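Local structure of uncharacterized protein (Trypanosoma congolense, 4E40) at residues V40-T45 / N113-L118; G33-P38 / D203-D208; V105-K110 / E220-K225. The protein probably serves as a cell-surface haptoglobin-hemoglobin receptor for nutrient uptake, of which this chain is the elongated helical-bundle part. All coordinates share one frame; numbering follows the deposited sequence.

Contact 1. Residues V40-T45 / N113-L118; sequences VIRNAT and NEIIEL. Unlike the reference sequence in segment 113-118: Ile116 (reference Thr).
Asn43 and Ile116 mark the closest backbone approach, with their CA atoms 6.4 Å apart, where helix segments 40-45 and 113-118 run roughly antiparallel at 143° and their axes come within 9.7 Å. The Asn43 amide carries most of the contact. With CG anti to the backbone N (chi1 -166°), this torsion brings the amide end up against Ile115 and Ile116. Asn43 OD1 lies 3.6 Å from Ile116 CG1 and 3.8 Å from Ile115 CG2. These are van der Waals contacts; no direct hydrogen bond joins the two segments. The side chains of Asn43 and Ile116 cross at about a right angle. Ile116 replaces a threonine of the reference sequence.

One water provides the polar link. It donates to Ile116 O at 2.8 Å and accepts a weak bond from Asn43 ND2 at 3.1 Å. Beside this, Arg42 CG grazes Ile115 CD1 at 4.5 Å, a doubtful contact because it rests on one of two conformers of the arginine. Thr45 OG1 donates to Arg42 O at 2.6 Å, on a lone pair in the carbonyl plane. Arg42 binds heme b in another structure of this protein; none is bound here. The long helix 192-246 completes the bundle at this level. Its Val212 meets both Arg42 and Leu118, while Ala216 touches Arg42 and Arg215 touches Glu114.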
loop_
_atom_site.group_PDB
_atom_site.type_symbol
_atom_site.label_atom_id
_atom_site.label_comp_id
_atom_site.label_asym_id
_atom_site.label_seq_id
_atom_site.Cartn_x
_atom_site.Cartn_y
_atom_site.Cartn_z
ATOM N N VAL A 40 -5.241 -3.035 -1.196
ATOM C CA VAL A 40 -6.458 -2.988 -2.066
ATOM C C VAL A 40 -7.628 -2.295 -1.329
ATOM O O VAL A 40 -8.297 -1.369 -1.857
ATOM C CB VAL A 40 -6.823 -4.381 -2.579
ATOM C CG1 VAL A 40 -8.219 -4.378 -3.148
ATOM C CG2 VAL A 40 -5.765 -4.805 -3.617
ATOM N N ILE A 41 -7.822 -2.680 -0.074
ATOM C CA ILE A 41 -8.726 -1.948 0.840
ATOM C C ILE A 41 -8.395 -0.441 0.959
ATOM O O ILE A 41 -9.292 0.405 0.733
ATOM C CB ILE A 41 -8.819 -2.674 2.217
ATOM C CG1 ILE A 41 -9.336 -4.099 2.062
ATOM C CG2 ILE A 41 -9.828 -1.965 3.116
ATOM C CD1 ILE A 41 -10.537 -4.226 1.156
ATOM N N ARG A 42 -7.157 -0.092 1.290
ATOM C CA ARG A 42 -6.741 1.319 1.386
ATOM C C ARG A 42 -6.997 2.099 0.096
ATOM O O ARG A 42 -7.603 3.190 0.102
ATOM C CB ARG A 42 -5.256 1.383 1.722
ATOM C CG ARG A 42 -4.726 2.741 2.106
ATOM C CD ARG A 42 -4.939 2.956 3.615
ATOM N NE ARG A 42 -6.299 3.371 3.867
ATOM C CZ ARG A 42 -6.738 3.892 5.009
ATOM N NH1 ARG A 42 -5.912 4.069 6.028
ATOM N NH2 ARG A 42 -8.004 4.278 5.102
ATOM N N ASN A 43 -6.535 1.532 -1.014
ATOM C CA ASN A 43 -6.644 2.221 -2.289
ATOM C C ASN A 43 -8.113 2.543 -2.551
ATOM O O ASN A 43 -8.427 3.595 -3.140
ATOM C CB ASN A 43 -6.037 1.337 -3.427
ATOM C CG ASN A 43 -5.804 2.126 -4.729
ATOM O OD1 ASN A 43 -5.524 3.336 -4.736
ATOM N ND2 ASN A 43 -5.940 1.451 -5.818
ATOM N N ALA A 44 -9.005 1.698 -2.053
ATOM C CA ALA A 44 -10.454 1.872 -2.276
ATOM C C ALA A 44 -11.040 3.009 -1.449
ATOM O O ALA A 44 -12.143 3.468 -1.738
ATOM C CB ALA A 44 -11.221 0.571 -2.003
ATOM N N THR A 45 -10.310 3.449 -0.443
ATOM C CA THR A 45 -10.739 4.617 0.354
ATOM C C THR A 45 -10.316 5.945 -0.291
ATOM O O THR A 45 -10.728 7.028 0.142
ATOM C CB THR A 45 -10.136 4.623 1.776
ATOM O OG1 THR A 45 -8.725 4.955 1.715
ATOM C CG2 THR A 45 -10.378 3.320 2.495
ATOM N N ASN A 113 -2.010 10.087 -4.787
ATOM C CA ASN A 113 -1.298 9.622 -6.011
ATOM C C ASN A 113 -0.231 8.610 -5.704
ATOM O O ASN A 113 -0.084 7.605 -6.480
ATOM C CB ASN A 113 -0.754 10.844 -6.781
ATOM C CG ASN A 113 -1.867 11.615 -7.496
ATOM O OD1 ASN A 113 -2.889 11.045 -7.855
ATOM N ND2 ASN A 113 -1.682 12.886 -7.688
ATOM N N GLU A 114 0.471 8.764 -4.573
ATOM C CA GLU A 114 1.485 7.795 -4.179
ATOM C C GLU A 114 0.830 6.449 -3.902
ATOM O O GLU A 114 1.380 5.402 -4.321
ATOM C CB GLU A 114 2.284 8.251 -2.965
ATOM C CG GLU A 114 3.204 9.402 -3.436
ATOM C CD GLU A 114 3.976 10.133 -2.331
ATOM O OE1 GLU A 114 3.656 9.980 -1.149
ATOM O OE2 GLU A 114 4.879 10.947 -2.680
ATOM N N ILE A 115 -0.311 6.448 -3.215
ATOM C CA ILE A 115 -0.987 5.165 -2.923
ATOM C C ILE A 115 -1.447 4.471 -4.211
ATOM O O ILE A 115 -1.360 3.219 -4.325
ATOM C CB ILE A 115 -2.181 5.404 -1.972
ATOM C CG1 ILE A 115 -1.595 5.716 -0.575
ATOM C CG2 ILE A 115 -3.131 4.203 -1.924
ATOM C CD1 ILE A 115 -2.640 6.315 0.387
ATOM N N ILE A 116 -1.960 5.258 -5.144
ATOM C CA ILE A 116 -2.447 4.683 -6.418
ATOM C C ILE A 116 -1.260 4.024 -7.109
ATOM O O ILE A 116 -1.380 2.855 -7.580
ATOM C CB ILE A 116 -3.099 5.769 -7.314
ATOM C CG1 ILE A 116 -4.470 6.179 -6.722
ATOM C CG2 ILE A 116 -3.194 5.279 -8.781
ATOM C CD1 ILE A 116 -5.056 7.471 -7.347
ATOM N N GLU A 117 -0.125 4.740 -7.210
ATOM C CA GLU A 117 1.063 4.166 -7.902
ATOM C C GLU A 117 1.597 2.903 -7.202
ATOM O O GLU A 117 1.885 1.854 -7.850
ATOM C CB GLU A 117 2.180 5.247 -7.980
ATOM C CG GLU A 117 3.521 4.707 -8.542
ATOM C CD GLU A 117 4.740 5.567 -8.102
ATOM O OE1 GLU A 117 4.618 6.486 -7.232
ATOM O OE2 GLU A 117 5.852 5.317 -8.616
ATOM N N LEU A 118 1.664 2.953 -5.869
ATOM C CA LEU A 118 2.241 1.831 -5.075
ATOM C C LEU A 118 1.346 0.642 -5.161
ATOM O O LEU A 118 1.845 -0.502 -5.246
ATOM C CB LEU A 118 2.331 2.263 -3.598
ATOM C CG LEU A 118 3.495 3.251 -3.380
ATOM C CD1 LEU A 118 3.261 3.851 -2.009
ATOM C CD2 LEU A 118 4.795 2.467 -3.375
HETATM O O HOH W 1 -3.899 1.661 -8.152
#

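Contact 2. Residues G33-P38 / D203-D208; sequences GILLRP and DNLDKD
Leu35 and Leu205 form the centre of this contact between two near-parallel helices of the elongated three-helix bundle. Leu35 CB sits 3.8 Å from Leu205 CD2, and Leu35 CD1 meets the same methyl at 4.0 Å. The two side chains cross obliquely. Leu205 has its CG anti to the backbone N (chi1 173°), and its two branches divide the work. CD2 takes Leu35, while Leu205 CD1 reaches Leu36 CD1 at 4.0 Å. Leu36 and Leu205 meet at about a right angle. Leu35 CD2 packs 3.9 Å from Asp206 OD1, so a methyl rests beside a carboxylate oxygen. No hydrogen bond joins the two segments; the contact is mainly apolar.

The segment axes approach to 9.2 Å at an angle of 22°. Leu35 and Asp206 are the nearest pair along the backbone. Leu205 is buried, and the antiparallel helix 82-147 lies behind it. There Ala122 touches both Leu205 and Leu36, which brings all three long helices together at this level. Leu35 also touches Leu202, about one turn earlier on helix 192-246. Asp206 OD1 has a long, weak ion pair with Lys210 on its own helix. Helix 28-73 is kinked at the end of segment 33-38. Pro38 N, closed into the proline ring, makes no bond to the preceding turn.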
loop_
_atom_site.group_PDB
_atom_site.type_symbol
_atom_site.label_atom_id
_atom_site.label_comp_id
_atom_site.label_asym_id
_atom_site.label_seq_id
_atom_site.Cartn_x
_atom_site.Cartn_y
_atom_site.Cartn_z
ATOM N N GLY A 33 -1.844 -12.921 -2.070
ATOM C CA GLY A 33 -3.139 -12.219 -1.912
ATOM C C GLY A 33 -3.329 -11.681 -0.514
ATOM O O GLY A 33 -3.880 -10.578 -0.359
ATOM N N ILE A 34 -2.895 -12.392 0.532
ATOM C CA ILE A 34 -2.904 -11.857 1.915
ATOM C C ILE A 34 -2.021 -10.632 2.053
ATOM O O ILE A 34 -2.413 -9.629 2.673
ATOM C CB ILE A 34 -2.415 -12.958 2.916
ATOM C CG1 ILE A 34 -3.485 -14.024 2.997
ATOM C CG2 ILE A 34 -2.185 -12.382 4.341
ATOM C CD1 ILE A 34 -2.989 -15.262 3.741
ATOM N N LEU A 35 -0.807 -10.681 1.486
ATOM C CA LEU A 35 0.055 -9.483 1.563
ATOM C C LEU A 35 -0.609 -8.294 0.867
ATOM O O LEU A 35 -0.529 -7.189 1.419
ATOM C CB LEU A 35 1.443 -9.715 0.908
ATOM C CG LEU A 35 2.456 -10.492 1.750
ATOM C CD1 LEU A 35 3.645 -10.891 0.890
ATOM C CD2 LEU A 35 2.947 -9.623 2.907
ATOM N N LEU A 36 -1.295 -8.513 -0.277
ATOM C CA LEU A 36 -1.851 -7.406 -1.104
ATOM C C LEU A 36 -3.093 -6.795 -0.485
ATOM O O LEU A 36 -3.377 -5.578 -0.659
ATOM C CB LEU A 36 -2.145 -7.881 -2.528
ATOM C CG LEU A 36 -2.732 -6.835 -3.488
ATOM C CD1 LEU A 36 -1.673 -5.761 -3.757
ATOM C CD2 LEU A 36 -3.151 -7.554 -4.734
ATOM N N ARG A 37 -3.805 -7.592 0.294
ATOM C CA ARG A 37 -5.163 -7.233 0.758
ATOM C C ARG A 37 -5.284 -5.837 1.370
ATOM O O ARG A 37 -6.191 -5.095 0.932
ATOM C CB ARG A 37 -5.710 -8.328 1.672
ATOM C CG ARG A 37 -7.160 -8.123 2.118
ATOM C CD ARG A 37 -8.108 -8.034 0.949
ATOM N NE ARG A 37 -9.480 -7.905 1.451
ATOM C CZ ARG A 37 -10.490 -7.375 0.759
ATOM N NH1 ARG A 37 -10.286 -6.931 -0.484
ATOM N NH2 ARG A 37 -11.705 -7.269 1.322
ATOM N N PRO A 38 -4.386 -5.445 2.307
ATOM C CA PRO A 38 -4.587 -4.104 2.901
ATOM C C PRO A 38 -4.424 -2.951 1.953
ATOM O O PRO A 38 -5.092 -1.917 2.175
ATOM C CB PRO A 38 -3.494 -3.990 3.987
ATOM C CG PRO A 38 -3.217 -5.427 4.364
ATOM C CD PRO A 38 -3.354 -6.187 3.063
ATOM N N ASP A 203 9.153 -9.860 -1.642
ATOM C CA ASP A 203 9.799 -8.819 -0.821
ATOM C C ASP A 203 9.432 -7.392 -1.322
ATOM O O ASP A 203 9.258 -6.464 -0.529
ATOM C CB ASP A 203 11.304 -9.092 -0.658
ATOM C CG ASP A 203 11.602 -10.307 0.298
ATOM O OD1 ASP A 203 11.120 -10.310 1.478
ATOM O OD2 ASP A 203 12.333 -11.276 -0.100
ATOM N N ASN A 204 9.213 -7.250 -2.614
ATOM C CA ASN A 204 8.771 -5.931 -3.178
ATOM C C ASN A 204 7.313 -5.670 -2.812
ATOM O O ASN A 204 6.951 -4.535 -2.498
ATOM C CB ASN A 204 9.016 -5.860 -4.686
ATOM C CG ASN A 204 10.496 -5.650 -5.005
ATOM O OD1 ASN A 204 11.197 -5.024 -4.213
ATOM N ND2 ASN A 204 10.947 -6.099 -6.167
ATOM N N LEU A 205 6.486 -6.712 -2.870
ATOM C CA LEU A 205 5.070 -6.640 -2.481
ATOM C C LEU A 205 4.944 -6.196 -1.024
ATOM O O LEU A 205 4.176 -5.286 -0.727
ATOM C CB LEU A 205 4.428 -8.009 -2.756
ATOM C CG LEU A 205 2.995 -8.216 -2.286
ATOM C CD1 LEU A 205 2.018 -7.116 -2.823
ATOM C CD2 LEU A 205 2.535 -9.593 -2.693
ATOM N N ASP A 206 5.690 -6.853 -0.131
ATOM C CA ASP A 206 5.645 -6.565 1.302
ATOM C C ASP A 206 6.052 -5.098 1.513
ATOM O O ASP A 206 5.327 -4.361 2.232
ATOM C CB ASP A 206 6.623 -7.533 1.989
ATOM C CG ASP A 206 6.477 -7.593 3.464
ATOM O OD1 ASP A 206 5.550 -7.008 4.053
ATOM O OD2 ASP A 206 7.280 -8.384 4.063
ATOM N N LYS A 207 7.139 -4.666 0.877
ATOM C CA LYS A 207 7.628 -3.275 0.985
ATOM C C LYS A 207 6.579 -2.288 0.501
ATOM O O LYS A 207 6.342 -1.238 1.152
ATOM C CB LYS A 207 8.892 -3.102 0.191
ATOM C CG LYS A 207 10.094 -3.669 0.929
ATOM C CD LYS A 207 11.304 -3.586 0.000
ATOM C CE LYS A 207 12.619 -3.675 0.761
ATOM N NZ LYS A 207 12.833 -5.025 1.345
ATOM N N ASP A 208 5.947 -2.616 -0.616
ATOM C CA ASP A 208 4.970 -1.688 -1.236
ATOM C C ASP A 208 3.755 -1.502 -0.347
ATOM O O ASP A 208 3.244 -0.368 -0.246
ATOM C CB ASP A 208 4.530 -2.160 -2.628
ATOM C CG ASP A 208 5.606 -1.907 -3.703
ATOM O OD1 ASP A 208 6.601 -1.191 -3.455
ATOM O OD2 ASP A 208 5.491 -2.467 -4.809
#

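Contact 3. Residues V105-K110 / E220-K225; sequences VEIVAK and ETALEK
Ala222 faces two side chains of the opposite helix at once. Ala222 CB lies 3.8 Å from Ile107 CG2 and also 3.8 Å from Val108 CG2. The small methyl fits a close approach of the helices. The segment axes come within 8.4 Å and run nearly antiparallel at 159°. The nearest CA atoms, those of Val108 and Ala222, are 6.0 Å apart.

The two beta-branched residues have the same two positions filled, one opposite the backbone N and one opposite the carbonyl carbon. They touch with different branches. In Ile107, CG2 is the branch opposite the backbone N, while CG1 stands beside that N. This CG2 branch meets Ala222. In Val108, CG1 takes the place opposite the N, and the touching CG2 lies beside the N, opposite the carbonyl carbon. Val108 CG2 touches Ala222 CB and lies 3.8 Å from the backbone N of Leu223. Val108 CG2 also meets Leu223 CG at 3.9 Å, and Leu223 CD2 only loosely at 4.2 Å. No hydrogen bond crosses; the side chains meet by apolar packing.

Leu223 has an unusual first torsion. Its chi1, -91°, is about 30° beyond the nearest staggered value, and CG is swung to lie beside Val108. The leucine starts to one side, but its branched end turns in to the contact. It also touches Lys52 and Ser53 of helix 28-73. Ser53 touches Val105 and Val108 as well, so the third helix closes this buried layer. Lys52 binds heme b in another structure of this protein. Three long helices meeting side by side, with 82-147 antiparallel to the other two, make up the elongated three-helix bundle of this receptor; contact 3 is part of its buried interior.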
loop_
_atom_site.group_PDB
_atom_site.type_symbol
_atom_site.label_atom_id
_atom_site.label_comp_id
_atom_site.label_asym_id
_atom_site.label_seq_id
_atom_site.Cartn_x
_atom_site.Cartn_y
_atom_site.Cartn_z
ATOM N N VAL A 105 -3.975 20.278 1.591
ATOM C CA VAL A 105 -4.784 19.567 0.586
ATOM C C VAL A 105 -3.868 19.126 -0.543
ATOM O O VAL A 105 -4.085 18.026 -1.092
ATOM C CB VAL A 105 -5.976 20.447 0.149
ATOM C CG1 VAL A 105 -6.691 19.845 -1.109
ATOM C CG2 VAL A 105 -6.972 20.555 1.316
ATOM N N GLU A 106 -2.817 19.885 -0.861
ATOM C CA GLU A 106 -1.784 19.414 -1.813
ATOM C C GLU A 106 -1.039 18.204 -1.328
ATOM O O GLU A 106 -0.735 17.295 -2.130
ATOM C CB GLU A 106 -0.797 20.543 -2.148
ATOM C CG GLU A 106 -1.374 21.481 -3.177
ATOM C CD GLU A 106 -2.026 20.694 -4.355
ATOM O OE1 GLU A 106 -1.410 19.724 -4.921
ATOM O OE2 GLU A 106 -3.175 21.042 -4.652
ATOM N N ILE A 107 -0.734 18.165 -0.022
ATOM C CA ILE A 107 -0.124 16.968 0.523
ATOM C C ILE A 107 -1.053 15.771 0.413
ATOM O O ILE A 107 -0.552 14.670 0.032
ATOM C CB ILE A 107 0.329 17.155 1.977
ATOM C CG1 ILE A 107 1.474 18.117 1.983
ATOM C CG2 ILE A 107 0.800 15.781 2.566
ATOM C CD1 ILE A 107 1.849 18.597 3.378
ATOM N N VAL A 108 -2.346 15.924 0.713
ATOM C CA VAL A 108 -3.345 14.861 0.587
ATOM C C VAL A 108 -3.349 14.351 -0.871
ATOM O O VAL A 108 -3.348 13.141 -1.109
ATOM C CB VAL A 108 -4.755 15.323 0.966
ATOM C CG1 VAL A 108 -5.791 14.218 0.567
ATOM C CG2 VAL A 108 -4.798 15.586 2.469
ATOM N N ALA A 109 -3.295 15.259 -1.823
ATOM C CA ALA A 109 -3.332 14.839 -3.239
ATOM C C ALA A 109 -2.111 14.035 -3.557
ATOM O O ALA A 109 -2.208 13.037 -4.325
ATOM C CB ALA A 109 -3.347 16.104 -4.140
ATOM N N LYS A 110 -0.939 14.448 -3.039
ATOM C CA LYS A 110 0.325 13.759 -3.310
ATOM C C LYS A 110 0.250 12.342 -2.757
ATOM O O LYS A 110 0.675 11.388 -3.445
ATOM C CB LYS A 110 1.538 14.492 -2.715
ATOM C CG LYS A 110 1.865 15.816 -3.419
ATOM C CD LYS A 110 2.993 16.617 -2.746
ATOM C CE LYS A 110 3.206 17.999 -3.408
ATOM N NZ LYS A 110 3.128 17.954 -4.888
ATOM N N GLU A 220 -3.789 11.023 6.293
ATOM C CA GLU A 220 -4.698 11.317 7.370
ATOM C C GLU A 220 -4.186 12.458 8.206
ATOM O O GLU A 220 -5.035 13.297 8.614
ATOM C CB GLU A 220 -4.891 10.057 8.251
ATOM C CG GLU A 220 -5.944 10.258 9.331
ATOM C CD GLU A 220 -7.253 10.904 8.908
ATOM O OE1 GLU A 220 -7.672 11.834 9.651
ATOM O OE2 GLU A 220 -7.891 10.509 7.887
ATOM N N THR A 221 -2.886 12.554 8.422
ATOM C CA THR A 221 -2.316 13.675 9.216
ATOM C C THR A 221 -2.560 15.014 8.485
ATOM O O THR A 221 -2.964 16.022 9.079
ATOM C CB THR A 221 -0.851 13.456 9.483
ATOM O OG1 THR A 221 -0.755 12.337 10.373
ATOM C CG2 THR A 221 -0.196 14.683 10.110
ATOM N N ALA A 222 -2.362 14.989 7.181
ATOM C CA ALA A 222 -2.658 16.247 6.407
ATOM C C ALA A 222 -4.118 16.618 6.342
ATOM O O ALA A 222 -4.448 17.824 6.332
ATOM C CB ALA A 222 -2.047 16.098 4.990
ATOM N N LEU A 223 -5.039 15.676 6.244
ATOM C CA LEU A 223 -6.426 16.000 6.258
ATOM C C LEU A 223 -6.714 16.645 7.616
ATOM O O LEU A 223 -7.462 17.604 7.622
ATOM C CB LEU A 223 -7.379 14.801 6.100
ATOM C CG LEU A 223 -7.822 14.387 4.705
ATOM C CD1 LEU A 223 -8.506 13.031 4.675
ATOM C CD2 LEU A 223 -8.665 15.434 4.000
ATOM N N GLU A 224 -6.156 16.093 8.713
ATOM C CA GLU A 224 -6.390 16.688 10.079
ATOM C C GLU A 224 -5.932 18.165 10.080
ATOM O O GLU A 224 -6.674 19.032 10.601
ATOM C CB GLU A 224 -5.671 15.900 11.221
ATOM C CG GLU A 224 -6.255 14.499 11.507
ATOM C CD GLU A 224 -5.225 13.492 12.078
ATOM O OE1 GLU A 224 -4.099 13.899 12.499
ATOM O OE2 GLU A 224 -5.519 12.261 12.060
ATOM N N LYS A 225 -4.743 18.433 9.566
ATOM C CA LYS A 225 -4.186 19.795 9.568
ATOM C C LYS A 225 -5.094 20.667 8.681
ATOM O O LYS A 225 -5.373 21.828 9.023
ATOM C CB LYS A 225 -2.724 19.820 9.145
ATOM C CG LYS A 225 -1.763 19.029 10.103
ATOM C CD LYS A 225 -0.293 19.258 9.672
ATOM C CE LYS A 225 0.737 18.429 10.433
ATOM N NZ LYS A 225 1.141 19.146 11.675
#

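Overall arrangement
From the N terminus, helix 28-73 supplies first segment 33-38 and then segment 40-45. Helix 82-147 runs back past it, giving 105-110 and then 113-118. The return to 40-45 closes the loop of contact 1. Helix 192-246 next brings 203-208 to 33-38, closing contact 2, inside which contact 1 is nested. Farther on, 220-225 meets 105-110 and closes contact 3, which crosses both others. Among these three contacts, each pairing of the long helices occurs once. Contacts 1 and 2 touch where Leu118 CD2 packs 4.1 Å from Asp208 OD1. Contact 3 is farther along the bundle, its centre about 14 Å from that of contact 1 and 24 Å from that of contact 2.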